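Local atomic coordinates of Thiol:disulfide interchange protein dsbA-like (Escherichia coli, PDB entry 3C7M), a protein that forms disulfide bonds in periplasmic proteins by transferring its own disulfide to them, and works with DsbI to make an essential disulfide in AssT. Residues A[48-53]-A[188-193]; A[70-75]-A[91-96]; A[159-164]-A[174-179]. All coordinates share one frame; numbering follows the deposited sequence. Where two conformers were deposited one is given.

Contact 1. Residues A[48-53]-A[188-193]; sequences KDIVAF and LIRELA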
loop_
_atom_site.group_PDB
_atom_site.type_symbol
_atom_site.label_atom_id
_atom_site.label_comp_id
_atom_site.label_asym_id
_atom_site.label_seq_id
_atom_site.Cartn_x
_atom_site.Cartn_y
_atom_site.Cartn_z
ATOM N N LYS A 48 10.200 -5.412 10.993
ATOM C CA LYS A 48 9.229 -4.697 11.829
ATOM C C LYS A 48 9.834 -4.095 13.104
ATOM O O LYS A 48 9.253 -3.178 13.692
ATOM C CB LYS A 48 8.014 -5.574 12.151
ATOM C CG LYS A 48 8.276 -6.697 13.136
ATOM C CD LYS A 48 7.029 -7.528 13.356
ATOM C CE LYS A 48 7.227 -8.480 14.518
ATOM N NZ LYS A 48 6.151 -9.505 14.583
ATOM N N ASP A 49 10.993 -4.606 13.519
ATOM C CA ASP A 49 11.695 -4.072 14.695
ATOM C C ASP A 49 12.354 -2.718 14.438
ATOM O O ASP A 49 12.667 -1.996 15.391
ATOM C CB ASP A 49 12.763 -5.053 15.183
ATOM C CG ASP A 49 13.795 -5.359 14.112
ATOM O OD1 ASP A 49 13.419 -5.955 13.080
ATOM O OD2 ASP A 49 14.975 -4.988 14.286
ATOM N N ILE A 50 12.587 -2.384 13.166
ATOM C CA ILE A 50 13.261 -1.131 12.811
ATOM C C ILE A 50 12.383 -0.141 12.038
ATOM O O ILE A 50 12.577 1.074 12.157
ATOM C CB ILE A 50 14.614 -1.356 12.066
ATOM C CG1 ILE A 50 14.462 -2.278 10.846
ATOM C CG2 ILE A 50 15.663 -1.902 13.036
ATOM C CD1 ILE A 50 15.544 -2.104 9.796
ATOM N N VAL A 51 11.439 -0.651 11.248
ATOM C CA VAL A 51 10.580 0.223 10.430
ATOM C C VAL A 51 9.131 -0.264 10.391
ATOM O O VAL A 51 8.877 -1.465 10.267
ATOM C CB VAL A 51 11.114 0.385 8.973
ATOM C CG1 VAL A 51 12.473 1.100 8.935
ATOM C CG2 VAL A 51 11.206 -0.952 8.277
ATOM N N ALA A 52 8.196 0.680 10.500
ATOM C CA ALA A 52 6.759 0.401 10.496
ATOM C C ALA A 52 6.248 0.286 9.058
ATOM O O ALA A 52 6.452 1.197 8.257
ATOM C CB ALA A 52 6.007 1.511 11.231
ATOM N N PHE A 53 5.592 -0.826 8.737
ATOM C CA PHE A 53 5.037 -1.023 7.402
ATOM C C PHE A 53 3.869 -0.065 7.150
ATOM O O PHE A 53 2.906 -0.024 7.925
ATOM C CB PHE A 53 4.599 -2.469 7.188
ATOM C CG PHE A 53 4.001 -2.709 5.842
ATOM C CD1 PHE A 53 4.778 -2.582 4.697
ATOM C CD2 PHE A 53 2.644 -2.991 5.713
ATOM C CE1 PHE A 53 4.229 -2.775 3.437
ATOM C CE2 PHE A 53 2.081 -3.190 4.452
ATOM C CZ PHE A 53 2.876 -3.073 3.315
ATOM N N LEU A 188 18.785 -5.144 2.344
ATOM C CA LEU A 188 18.840 -3.800 1.768
ATOM C C LEU A 188 18.104 -2.791 2.640
ATOM O O LEU A 188 18.631 -1.714 2.924
ATOM C CB LEU A 188 18.274 -3.791 0.346
ATOM C CG LEU A 188 18.099 -2.433 -0.343
ATOM C CD1 LEU A 188 19.410 -1.651 -0.428
ATOM C CD2 LEU A 188 17.521 -2.645 -1.722
ATOM N N ILE A 189 16.894 -3.146 3.074
ATOM C CA ILE A 189 16.102 -2.253 3.922
ATOM C C ILE A 189 16.846 -1.887 5.209
ATOM O O ILE A 189 16.815 -0.734 5.644
ATOM C CB ILE A 189 14.697 -2.833 4.233
ATOM C CG1 ILE A 189 13.819 -2.804 2.982
ATOM C CG2 ILE A 189 14.019 -2.053 5.366
ATOM C CD1 ILE A 189 12.628 -3.735 3.075
ATOM N N ARG A 190 17.500 -2.876 5.813
ATOM C CA ARG A 190 18.286 -2.641 7.024
ATOM C C ARG A 190 19.437 -1.689 6.786
ATOM O O ARG A 190 19.691 -0.810 7.612
ATOM C CB ARG A 190 18.799 -3.955 7.602
ATOM C CG ARG A 190 17.680 -4.784 8.118
ATOM C CD ARG A 190 18.113 -5.758 9.159
ATOM N NE ARG A 190 16.921 -6.298 9.787
ATOM C CZ ARG A 190 16.417 -5.866 10.935
ATOM N NH1 ARG A 190 17.028 -4.904 11.622
ATOM N NH2 ARG A 190 15.309 -6.416 11.403
ATOM N N GLU A 191 20.121 -1.866 5.658
ATOM C CA GLU A 191 21.235 -0.980 5.275
ATOM C C GLU A 191 20.724 0.454 5.108
ATOM O O GLU A 191 21.312 1.399 5.640
ATOM C CB GLU A 191 21.919 -1.452 3.992
ATOM C CG GLU A 191 22.937 -0.433 3.449
ATOM C CD GLU A 191 23.971 -1.023 2.506
ATOM O OE1 GLU A 191 23.898 -2.229 2.191
ATOM O OE2 GLU A 191 24.872 -0.265 2.082
ATOM N N LEU A 192 19.606 0.599 4.404
ATOM C CA LEU A 192 19.025 1.917 4.155
ATOM C C LEU A 192 18.546 2.592 5.429
ATOM O O LEU A 192 18.685 3.813 5.581
ATOM C CB LEU A 192 17.881 1.823 3.135
ATOM C CG LEU A 192 18.308 1.412 1.721
ATOM C CD1 LEU A 192 17.104 1.244 0.799
ATOM C CD2 LEU A 192 19.321 2.409 1.140
ATOM N N ALA A 193 17.994 1.797 6.345
ATOM C CA ALA A 193 17.448 2.306 7.602
ATOM C C ALA A 193 18.535 2.744 8.583
ATOM O O ALA A 193 18.250 3.476 9.537
ATOM C CB ALA A 193 16.538 1.272 8.248
#

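Contact 2. Residues A[70-75]-A[91-96]; sequences EVFAVL and SQFKKA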
loop_
_atom_site.group_PDB
_atom_site.type_symbol
_atom_site.label_atom_id
_atom_site.label_comp_id
_atom_site.label_asym_id
_atom_site.label_seq_id
_atom_site.Cartn_x
_atom_site.Cartn_y
_atom_site.Cartn_z
ATOM N N GLU A 70 -10.013 5.320 -0.476
ATOM C CA GLU A 70 -10.952 5.520 0.633
ATOM C C GLU A 70 -11.135 4.252 1.451
ATOM O O GLU A 70 -11.053 4.277 2.683
ATOM C CB GLU A 70 -12.305 5.991 0.116
ATOM C CG GLU A 70 -12.262 7.365 -0.537
ATOM C CD GLU A 70 -13.608 7.790 -1.100
ATOM O OE1 GLU A 70 -14.394 6.910 -1.524
ATOM O OE2 GLU A 70 -13.879 9.011 -1.117
ATOM N N VAL A 71 -11.368 3.137 0.765
ATOM C CA VAL A 71 -11.583 1.870 1.465
ATOM C C VAL A 71 -10.332 1.506 2.265
ATOM O O VAL A 71 -10.416 1.183 3.449
ATOM C CB VAL A 71 -11.988 0.746 0.481
ATOM C CG1 VAL A 71 -11.954 -0.613 1.158
ATOM C CG2 VAL A 71 -13.385 1.024 -0.103
ATOM N N PHE A 72 -9.167 1.589 1.627
ATOM C CA PHE A 72 -7.923 1.228 2.306
ATOM C C PHE A 72 -7.598 2.152 3.476
ATOM O O PHE A 72 -7.151 1.672 4.514
ATOM C CB PHE A 72 -6.740 1.186 1.336
ATOM C CG PHE A 72 -6.856 0.143 0.247
ATOM C CD1 PHE A 72 -7.497 -1.084 0.467
ATOM C CD2 PHE A 72 -6.271 0.380 -0.992
ATOM C CE1 PHE A 72 -7.585 -2.034 -0.554
ATOM C CE2 PHE A 72 -6.346 -0.570 -2.015
ATOM C CZ PHE A 72 -6.991 -1.778 -1.796
ATOM N N ALA A 73 -7.827 3.459 3.312
ATOM C CA ALA A 73 -7.569 4.416 4.394
ATOM C C ALA A 73 -8.458 4.116 5.594
ATOM O O ALA A 73 -8.006 4.141 6.745
ATOM C CB ALA A 73 -7.772 5.858 3.922
ATOM N N VAL A 74 -9.723 3.816 5.326
ATOM C CA VAL A 74 -10.645 3.469 6.415
ATOM C C VAL A 74 -10.164 2.205 7.128
ATOM O O VAL A 74 -10.051 2.176 8.357
ATOM C CB VAL A 74 -12.092 3.314 5.907
ATOM C CG1 VAL A 74 -12.949 2.549 6.919
ATOM C CG2 VAL A 74 -12.692 4.692 5.619
ATOM N N LEU A 75 -9.835 1.173 6.358
ATOM C CA LEU A 75 -9.533 -0.121 6.966
ATOM C C LEU A 75 -8.183 -0.154 7.668
ATOM O O LEU A 75 -8.056 -0.788 8.710
ATOM C CB LEU A 75 -9.672 -1.257 5.948
ATOM C CG LEU A 75 -11.082 -1.396 5.353
ATOM C CD1 LEU A 75 -11.101 -2.430 4.249
ATOM C CD2 LEU A 75 -12.149 -1.711 6.420
ATOM N N SER A 91 -6.746 -8.840 9.772
ATOM C CA SER A 91 -6.658 -7.495 9.180
ATOM C C SER A 91 -7.731 -7.289 8.120
ATOM O O SER A 91 -7.799 -8.032 7.134
ATOM C CB SER A 91 -5.272 -7.235 8.591
ATOM O OG SER A 91 -5.261 -6.105 7.717
ATOM N N GLN A 92 -8.580 -6.291 8.342
ATOM C CA GLN A 92 -9.615 -5.939 7.374
ATOM C C GLN A 92 -9.011 -5.333 6.106
ATOM O O GLN A 92 -9.482 -5.604 4.999
ATOM C CB GLN A 92 -10.649 -5.015 8.010
ATOM C CG GLN A 92 -11.513 -5.735 9.046
ATOM C CD GLN A 92 -12.545 -4.826 9.676
ATOM O OE1 GLN A 92 -12.226 -4.017 10.549
ATOM N NE2 GLN A 92 -13.795 -4.961 9.245
ATOM N N PHE A 93 -7.958 -4.535 6.265
ATOM C CA PHE A 93 -7.255 -3.986 5.104
ATOM C C PHE A 93 -6.751 -5.115 4.212
ATOM O O PHE A 93 -6.965 -5.092 2.998
ATOM C CB PHE A 93 -6.093 -3.081 5.529
ATOM C CG PHE A 93 -5.094 -2.823 4.432
ATOM C CD1 PHE A 93 -5.408 -1.973 3.376
ATOM C CD2 PHE A 93 -3.844 -3.435 4.453
ATOM C CE1 PHE A 93 -4.497 -1.727 2.364
ATOM C CE2 PHE A 93 -2.918 -3.193 3.444
ATOM C CZ PHE A 93 -3.246 -2.339 2.392
ATOM N N LYS A 94 -6.087 -6.102 4.816
ATOM C CA LYS A 94 -5.547 -7.228 4.068
ATOM C C LYS A 94 -6.637 -7.941 3.263
ATOM O O LYS A 94 -6.450 -8.260 2.085
ATOM C CB LYS A 94 -4.858 -8.204 5.014
ATOM C CG LYS A 94 -4.225 -9.369 4.307
ATOM C CD LYS A 94 -3.379 -10.203 5.254
ATOM C CE LYS A 94 -3.076 -11.548 4.621
ATOM N NZ LYS A 94 -1.999 -12.245 5.383
ATOM N N LYS A 95 -7.788 -8.148 3.891
ATOM C CA LYS A 95 -8.893 -8.830 3.234
ATOM C C LYS A 95 -9.394 -8.040 2.033
ATOM O O LYS A 95 -9.599 -8.606 0.954
ATOM C CB LYS A 95 -10.026 -9.077 4.225
ATOM C CG LYS A 95 -9.680 -10.111 5.288
ATOM C CD LYS A 95 -10.814 -10.297 6.279
ATOM C CE LYS A 95 -10.444 -11.306 7.360
ATOM N NZ LYS A 95 -11.543 -11.420 8.369
ATOM N N ALA A 96 -9.588 -6.735 2.216
ATOM C CA ALA A 96 -10.036 -5.897 1.110
ATOM C C ALA A 96 -9.005 -5.840 -0.013
ATOM O O ALA A 96 -9.358 -5.941 -1.193
ATOM C CB ALA A 96 -10.375 -4.491 1.589
#

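Contact 3. Residues A[159-164]-A[174-179]; sequences KIQGVP and IYTKSI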
loop_
_atom_site.group_PDB
_atom_site.type_symbol
_atom_site.label_atom_id
_atom_site.label_comp_id
_atom_site.label_asym_id
_atom_site.label_seq_id
_atom_site.Cartn_x
_atom_site.Cartn_y
_atom_site.Cartn_z
ATOM N N LYS A 159 6.412 8.176 -10.206
ATOM C CA LYS A 159 7.059 8.620 -11.453
ATOM C C LYS A 159 8.434 8.024 -11.697
ATOM O O LYS A 159 8.856 7.858 -12.850
ATOM C CB LYS A 159 7.247 10.135 -11.442
ATOM C CG LYS A 159 5.988 10.940 -11.558
ATOM C CD LYS A 159 6.347 12.402 -11.441
ATOM C CE LYS A 159 5.133 13.280 -11.598
ATOM N NZ LYS A 159 5.530 14.706 -11.525
ATOM N N ILE A 160 9.153 7.742 -10.615
ATOM C CA ILE A 160 10.557 7.362 -10.709
ATOM C C ILE A 160 10.727 6.000 -11.372
ATOM O O ILE A 160 11.456 5.874 -12.362
ATOM C CB ILE A 160 11.238 7.422 -9.332
ATOM C CG1 ILE A 160 11.312 8.873 -8.875
ATOM C CG2 ILE A 160 12.644 6.833 -9.396
ATOM C CD1 ILE A 160 10.786 9.111 -7.513
ATOM N N GLN A 161 10.046 4.985 -10.843
ATOM C CA GLN A 161 10.165 3.636 -11.397
ATOM C C GLN A 161 8.866 2.835 -11.287
ATOM O O GLN A 161 8.875 1.604 -11.263
ATOM C CB GLN A 161 11.362 2.897 -10.770
ATOM C CG GLN A 161 11.383 2.875 -9.235
ATOM C CD GLN A 161 10.699 1.652 -8.672
ATOM O OE1 GLN A 161 11.132 0.520 -8.910
ATOM N NE2 GLN A 161 9.620 1.865 -7.928
ATOM N N GLY A 162 7.745 3.555 -11.253
ATOM C CA GLY A 162 6.426 2.936 -11.241
ATOM C C GLY A 162 6.010 2.458 -9.868
ATOM O O GLY A 162 6.563 2.881 -8.853
ATOM N N VAL A 163 5.015 1.580 -9.846
ATOM C CA VAL A 163 4.624 0.889 -8.624
ATOM C C VAL A 163 4.819 -0.620 -8.813
ATOM O O VAL A 163 4.736 -1.118 -9.939
ATOM C CB VAL A 163 3.168 1.229 -8.186
ATOM C CG1 VAL A 163 3.090 2.651 -7.644
ATOM C CG2 VAL A 163 2.177 1.028 -9.334
ATOM N N PRO A 164 5.090 -1.357 -7.724
ATOM C CA PRO A 164 5.224 -0.885 -6.349
ATOM C C PRO A 164 6.475 -0.046 -6.136
ATOM O O PRO A 164 7.471 -0.210 -6.854
ATOM C CB PRO A 164 5.325 -2.178 -5.539
ATOM C CG PRO A 164 5.868 -3.182 -6.505
ATOM C CD PRO A 164 5.287 -2.814 -7.828
ATOM N N ILE A 174 13.688 1.911 -3.170
ATOM C CA ILE A 174 14.255 0.699 -3.745
ATOM C C ILE A 174 13.848 0.564 -5.215
ATOM O O ILE A 174 12.727 0.909 -5.584
ATOM C CB ILE A 174 13.831 -0.541 -2.933
ATOM C CG1 ILE A 174 14.390 -0.419 -1.506
ATOM C CG2 ILE A 174 14.272 -1.846 -3.626
ATOM C CD1 ILE A 174 13.843 -1.433 -0.513
ATOM N N TYR A 175 14.766 0.104 -6.065
ATOM C CA TYR A 175 14.391 -0.241 -7.429
ATOM C C TYR A 175 13.776 -1.637 -7.433
ATOM O O TYR A 175 14.467 -2.638 -7.201
ATOM C CB TYR A 175 15.594 -0.173 -8.390
ATOM C CG TYR A 175 15.944 1.237 -8.824
ATOM C CD1 TYR A 175 15.082 1.967 -9.644
ATOM C CD2 TYR A 175 17.129 1.844 -8.412
ATOM C CE1 TYR A 175 15.389 3.262 -10.041
ATOM C CE2 TYR A 175 17.450 3.141 -8.808
ATOM C CZ TYR A 175 16.572 3.843 -9.615
ATOM O OH TYR A 175 16.892 5.130 -10.000
ATOM N N THR A 176 12.473 -1.699 -7.692
ATOM C CA THR A 176 11.738 -2.961 -7.678
ATOM C C THR A 176 12.378 -4.057 -8.538
ATOM O O THR A 176 12.441 -5.213 -8.126
ATOM C CB THR A 176 10.252 -2.733 -8.042
ATOM O OG1 THR A 176 9.667 -1.885 -7.051
ATOM C CG2 THR A 176 9.476 -4.048 -8.113
ATOM N N LYS A 177 12.895 -3.678 -9.703
ATOM C CA LYS A 177 13.505 -4.642 -10.632
ATOM C C LYS A 177 14.780 -5.296 -10.096
ATOM O O LYS A 177 15.207 -6.329 -10.620
ATOM C CB LYS A 177 13.774 -3.986 -11.995
ATOM C CG LYS A 177 14.783 -2.849 -11.983
ATOM C CD LYS A 177 15.087 -2.373 -13.400
ATOM C CE LYS A 177 15.933 -1.112 -13.375
ATOM N NZ LYS A 177 15.976 -0.444 -14.704
ATOM N N SER A 178 15.382 -4.700 -9.069
ATOM C CA SER A 178 16.618 -5.223 -8.479
ATOM C C SER A 178 16.357 -6.264 -7.398
ATOM O O SER A 178 17.291 -6.947 -6.960
ATOM C CB SER A 178 17.471 -4.089 -7.897
ATOM O OG SER A 178 16.924 -3.603 -6.682
ATOM N N ILE A 179 15.098 -6.377 -6.970
ATOM C CA ILE A 179 14.730 -7.271 -5.862
ATOM C C ILE A 179 14.784 -8.733 -6.296
ATOM O O ILE A 179 14.020 -9.165 -7.158
ATOM C CB ILE A 179 13.329 -6.945 -5.295
ATOM C CG1 ILE A 179 13.295 -5.507 -4.760
ATOM C CG2 ILE A 179 12.933 -7.964 -4.204
ATOM C CD1 ILE A 179 11.895 -4.988 -4.448
HETATM O O HOH W 1 12.360 -1.007 -10.742
#

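Contact 1. Residues A[48-53]-A[188-193]
R190 leaves the last turns of helix 182-193 and reaches across to the loop that runs into strand 52-57. From R190 CB on the helix, chi1 of -67° sets CG anti to the carbonyl carbon, and the chain then runs out straight as far as NE. CG already touches the other segment, because I50 CD1 lies 3.8 Å from R190 CG. Further out, the guanidinium passes I50: CD1 sits over one face of the group, displaced from its middle. I50 CG2 also comes within 3.6 Å of R190 NH1. The tip ends in a salt bridge with D49, which is exposed. R190 NH2 gives a hydrogen bond of 2.6 Å to D49 OD1, received on the syn lone pair. Two weak bonds add to it, from NH2 and from NH1, both to D49 OD2. Carboxylate and guanidinium are nearly coplanar, 22° apart. NH2 also bonds to K46 O, which should help fix the rotation of the group.

In the thioredoxin fold of the DsbA family, this helix is the C-terminal one. It packs on the central sheet, in which strand 52-57 is an edge strand. Nearer the sheet the contact is apolar. A193 CB meets I50 CD1 at 3.8 Å and V51 CG1 at 4.1 Å. One helical turn earlier, I189 CG2 meets V51 CG2 at 4.2 Å. V51 and I189 are buried, and both also rest on L21 of the neighbouring strand 20-25.

Contact 2. Residues A[70-75]-A[91-96]
The rings of F72 and F93 stand almost upright to each other, with planes at 80°. They form an offset edge-to-face pair, in which F93 turns its edge toward the face of F72. The ring centroids are 5.3 Å apart. F93 CE1 does the touching and comes 3.6 Å from F72 CD1. It also lies near CG and CB of F72, at the root of the ring. The first torsions set this up. F93 CG is anti to its backbone N, whereas F72 CG is anti to its carbonyl carbon. At its own edge, the F72 ring meets the backbone of A96.

The CB of L75 is directed toward the other helix. It packs against the backbone of F93, and the branches of L75 divide between neighbours. L75 CD1 presses on A96 CB at 3.4 Å, tighter than usual carbon contact. L75 CD1 also lies 3.6 Å from Q92 O. CD2 meets Q92 CB, and the two side chains cross at about a right angle. The small A96 thus lets L75 come close. V71 CG1 lies 4.2 Å from A96 CB.

S91 is the N-cap of helix 92-106. K94 N gives S91 OG a hydrogen bond of 3.0 Å, nearly straight at 167°. D79 supports this helix start by bonding to S91 OG and to the backbone N of Q92 and F93. The polar end of Q92 is held by K78 and by A128 O.

The two segments run antiparallel, 157° between directions, and their short axes approach to 9.0 Å. They form a helical hairpin in the helical domain that DsbA-type proteins carry inserted in the thioredoxin fold. F72 also meets F25 and H57, so the pair joins this domain to the sheet.

Contact 3. Residues A[159-164]-A[174-179]
Q161 and T176 make the close part of this contact, through polar atoms gathered round one amide. The Q161 chain starts in the crowded position between backbone N and carbonyl carbon, chi1 53°, and bends again at chi2. This brings its amide to the start of the short 3-10 segment 176-178. T176 N donates to Q161 OE1 at 2.9 Å, with a fairly straight angle of 160°. The donor stands above the carbonyl plane. The other end of the amide turns back on its own segment, where Q161 NE2 donates to P164 O at 3.2 Å. Bonded at both ends, the amide is fixed in its rotation. T176 OG1 donates to P164 O at 2.8 Å. P164 O therefore takes two bonds. Beside them, P164 CG rests 4.0 Å from T176 CG2.

The outer side is looser. Q161 CG crosses obliquely to the Y175 ring, 3.8 Å from Y175 CD1. Amide and ring planes are 66° apart. A water donates to Q161 OE1 at 2.7 Å and accepts from K177 N, bridging the two segments. Y175 and Q161 are partly exposed, while P164 and T176 are buried.

P164 follows a cis peptide bond and touches F31 and C32, so it is the cis-proline that faces the CxxC site in thioredoxin-fold proteins. Here C29 and C32 are reduced. The paired bonds to P164 O imply that Q161 and T176 hold the cis-proline turn in place, and so probably help to shape the redox site.

In the fold
Contacts 1 and 3 belong to the thioredoxin part of the chain and touch through I174, whose side chain packs on L188, I189 and L192 of helix 182-193. Contact 2 lies about 24 Å from contact 3, centre to centre, on the opposite side of the chain's centre. It shares no element with the others, although helix 65-81 is the next element after strand 52-57. Contact 2 is the most buried and is apolar between its helices. Contact 1 is only partly buried and joins a hydrophobic base to a charged, solvent-side pair. Contact 3 is buried but mainly polar, and its P164 touches C32 of the redox pair.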